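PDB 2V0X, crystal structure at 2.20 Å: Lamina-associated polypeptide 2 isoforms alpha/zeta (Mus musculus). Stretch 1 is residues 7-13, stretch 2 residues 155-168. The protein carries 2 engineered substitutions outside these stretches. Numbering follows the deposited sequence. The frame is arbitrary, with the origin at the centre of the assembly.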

# COMPACT_ATOMS: atom_id res chain seq x y z
N HIS B 7 -12.64 -1.62 35.52
CA HIS B 7 -12.69 -2.40 34.28
C HIS B 7 -13.30 -1.59 33.13
O HIS B 7 -13.41 -2.07 32.01
CB HIS B 7 -13.48 -3.70 34.49
CG HIS B 7 -14.92 -3.50 34.86
ND1 HIS B 7 -15.96 -3.86 34.03
CD2 HIS B 7 -15.49 -2.98 35.97
CE1 HIS B 7 -17.11 -3.57 34.61
NE2 HIS B 7 -16.85 -3.04 35.79
N SER B 8 -13.70 -0.36 33.44
CA SER B 8 -14.28 0.53 32.44
C SER B 8 -13.16 1.10 31.57
O SER B 8 -12.49 2.06 31.96
CB SER B 8 -15.05 1.66 33.14
OG SER B 8 -15.71 2.50 32.21
N LEU B 9 -12.91 0.46 30.43
CA LEU B 9 -11.88 0.91 29.51
C LEU B 9 -12.49 1.82 28.46
O LEU B 9 -13.62 1.59 28.01
CB LEU B 9 -11.20 -0.29 28.84
CG LEU B 9 -10.50 -1.29 29.76
CD1 LEU B 9 -9.74 -2.31 28.94
CD2 LEU B 9 -9.56 -0.57 30.71
N THR B 10 -11.76 2.86 28.08
CA THR B 10 -12.25 3.82 27.09
C THR B 10 -11.15 4.33 26.17
O THR B 10 -9.96 4.25 26.49
CB THR B 10 -12.95 5.03 27.78
OG1 THR B 10 -12.19 5.44 28.92
CG2 THR B 10 -14.37 4.67 28.21
N THR B 11 -11.56 4.83 25.01
CA THR B 11 -10.63 5.38 24.03
C THR B 11 -11.23 6.65 23.43
O THR B 11 -12.40 6.68 23.07
CB THR B 11 -10.34 4.39 22.88
OG1 THR B 11 -11.57 3.87 22.36
CG2 THR B 11 -9.48 3.25 23.36
N LEU B 12 -10.43 7.71 23.37
CA LEU B 12 -10.89 8.97 22.81
C LEU B 12 -11.00 8.84 21.29
O LEU B 12 -10.09 9.19 20.54
CB LEU B 12 -9.96 10.13 23.21
CG LEU B 12 -8.52 10.23 22.70
CD1 LEU B 12 -7.90 11.50 23.23
CD2 LEU B 12 -7.68 9.03 23.09
N GLY B 13 -12.12 8.27 20.83
CA GLY B 13 -12.33 8.08 19.41
C GLY B 13 -11.54 6.90 18.88
O GLY B 13 -11.48 5.85 19.53
N ALA B 155 -2.40 -2.25 37.20
CA ALA B 155 -2.55 -3.07 36.01
C ALA B 155 -3.66 -2.52 35.11
O ALA B 155 -3.51 -2.48 33.89
CB ALA B 155 -2.83 -4.52 36.39
N LEU B 156 -4.76 -2.08 35.71
CA LEU B 156 -5.87 -1.50 34.97
C LEU B 156 -5.47 -0.27 34.15
O LEU B 156 -6.00 -0.04 33.06
CB LEU B 156 -7.03 -1.15 35.90
CG LEU B 156 -7.94 -2.32 36.27
CD1 LEU B 156 -8.65 -2.02 37.59
CD2 LEU B 156 -8.94 -2.56 35.15
N ARG B 157 -4.58 0.56 34.70
CA ARG B 157 -4.12 1.74 33.99
C ARG B 157 -3.21 1.33 32.84
O ARG B 157 -3.21 1.96 31.79
CB ARG B 157 -3.40 2.72 34.93
CG ARG B 157 -4.35 3.72 35.60
CD ARG B 157 -3.62 4.73 36.49
NE ARG B 157 -2.97 4.09 37.63
CZ ARG B 157 -1.68 3.78 37.69
NH1 ARG B 157 -0.88 4.04 36.66
NH2 ARG B 157 -1.19 3.17 38.76
N ILE B 158 -2.45 0.26 33.03
CA ILE B 158 -1.57 -0.22 31.98
C ILE B 158 -2.44 -0.79 30.86
O ILE B 158 -2.26 -0.45 29.70
CB ILE B 158 -0.59 -1.30 32.50
CG1 ILE B 158 0.42 -0.66 33.46
CG2 ILE B 158 0.18 -1.93 31.36
CD1 ILE B 158 1.20 0.47 32.81
N LEU B 159 -3.46 -1.55 31.25
CA LEU B 159 -4.38 -2.17 30.32
C LEU B 159 -5.24 -1.14 29.62
O LEU B 159 -5.70 -1.37 28.50
CB LEU B 159 -5.27 -3.20 31.02
CG LEU B 159 -4.64 -4.52 31.50
CD1 LEU B 159 -5.75 -5.40 32.06
CD2 LEU B 159 -3.89 -5.24 30.37
N ASN B 160 -5.49 -0.01 30.28
CA ASN B 160 -6.32 1.01 29.66
C ASN B 160 -5.51 1.59 28.48
O ASN B 160 -6.04 1.83 27.39
CB ASN B 160 -6.67 2.09 30.68
CG ASN B 160 -7.71 3.05 30.16
OD1 ASN B 160 -8.78 2.64 29.70
ND2 ASN B 160 -7.40 4.33 30.21
N ARG B 161 -4.21 1.71 28.68
CA ARG B 161 -3.33 2.22 27.66
C ARG B 161 -3.25 1.22 26.47
O ARG B 161 -3.35 1.62 25.30
CB ARG B 161 -1.95 2.45 28.29
CG ARG B 161 -1.01 3.34 27.49
CD ARG B 161 0.40 3.29 28.09
NE ARG B 161 0.40 3.63 29.51
CZ ARG B 161 1.35 3.27 30.37
NH1 ARG B 161 2.40 2.56 29.96
NH2 ARG B 161 1.27 3.64 31.64
N THR B 162 -3.16 -0.08 26.77
CA THR B 162 -3.09 -1.09 25.71
C THR B 162 -4.40 -1.10 24.91
O THR B 162 -4.40 -1.38 23.71
CB THR B 162 -2.82 -2.51 26.27
OG1 THR B 162 -3.92 -2.97 27.05
CG2 THR B 162 -1.55 -2.50 27.12
N TYR B 163 -5.50 -0.80 25.59
CA TYR B 163 -6.81 -0.76 24.97
C TYR B 163 -6.85 0.35 23.88
O TYR B 163 -7.36 0.14 22.78
CB TYR B 163 -7.88 -0.49 26.04
CG TYR B 163 -9.29 -0.60 25.53
CD1 TYR B 163 -9.91 -1.85 25.40
CD2 TYR B 163 -10.02 0.53 25.18
CE1 TYR B 163 -11.20 -1.97 24.93
CE2 TYR B 163 -11.33 0.42 24.70
CZ TYR B 163 -11.91 -0.84 24.58
OH TYR B 163 -13.19 -0.96 24.10
N ASP B 164 -6.29 1.51 24.22
CA ASP B 164 -6.21 2.64 23.31
C ASP B 164 -5.31 2.30 22.12
O ASP B 164 -5.68 2.50 20.97
CB ASP B 164 -5.67 3.88 24.04
CG ASP B 164 -5.58 5.10 23.15
OD1 ASP B 164 -4.51 5.73 23.09
OD2 ASP B 164 -6.60 5.43 22.51
N ALA B 165 -4.14 1.76 22.41
CA ALA B 165 -3.21 1.35 21.35
C ALA B 165 -3.89 0.38 20.36
O ALA B 165 -3.68 0.48 19.15
CB ALA B 165 -1.96 0.71 21.97
N ALA B 166 -4.74 -0.52 20.87
CA ALA B 166 -5.44 -1.48 20.01
C ALA B 166 -6.45 -0.77 19.10
O ALA B 166 -6.58 -1.13 17.93
CB ALA B 166 -6.15 -2.58 20.83
N SER B 167 -7.15 0.23 19.63
CA SER B 167 -8.10 0.95 18.78
C SER B 167 -7.32 1.80 17.76
O SER B 167 -7.75 1.95 16.63
CB SER B 167 -9.05 1.82 19.61
OG SER B 167 -8.32 2.58 20.54
N TYR B 168 -6.16 2.30 18.16
CA TYR B 168 -5.30 3.09 17.27
C TYR B 168 -4.93 2.18 16.09
O TYR B 168 -5.01 2.57 14.93
CB TYR B 168 -4.03 3.52 18.00
CG TYR B 168 -3.00 4.19 17.11
CD1 TYR B 168 -2.91 5.58 17.03
CD2 TYR B 168 -2.11 3.44 16.36
CE1 TYR B 168 -1.95 6.20 16.21
CE2 TYR B 168 -1.16 4.03 15.55
CZ TYR B 168 -1.08 5.40 15.48
OH TYR B 168 -0.09 5.96 14.70

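Stretch 2 is one helical segment throughout, and stretch 1 is an extended segment without regular structure that runs along it. The two run in the same direction: Leu 9 lies nearest Asn 160 by CA position, and Thr 11 nearest Asp 164. Leu 9 and Thr 11 point toward the helix; Ser 8 and Thr 10 point away.

Leu 156 points toward stretch 1; Leu 156 CD2 lies 3.8 Å from the N of His 7, which is poorly ordered. Asn 160 provides the one hydrogen bond between the stretches. Thr 10 N donates to Asn 160 OD1 at 3.4 Å; the bond is weak but nearly straight, at 163°.

Tyr 163 is the main apolar partner. Leu 9 CB sits over one face of the Tyr 163 ring, 3.9 Å from its centroid, in a CH-pi contact. Leu 9 CD1 also packs 3.6 Å from Tyr 163 CD1. Thr 11 CG2 approaches the same ring, 3.3 Å from Tyr 163 CD2.

That methyl also touches the backbone of Asp 164, with Thr 11 CG2 3.3 Å from Asp 164 CA. Farther along, Ser 167 OG lies 3.1 Å from Thr 11 CG2. CG2 is a methyl, so this is packing only. Ser 167 OG donates to Asp 164 O at 2.7 Å, within the helix.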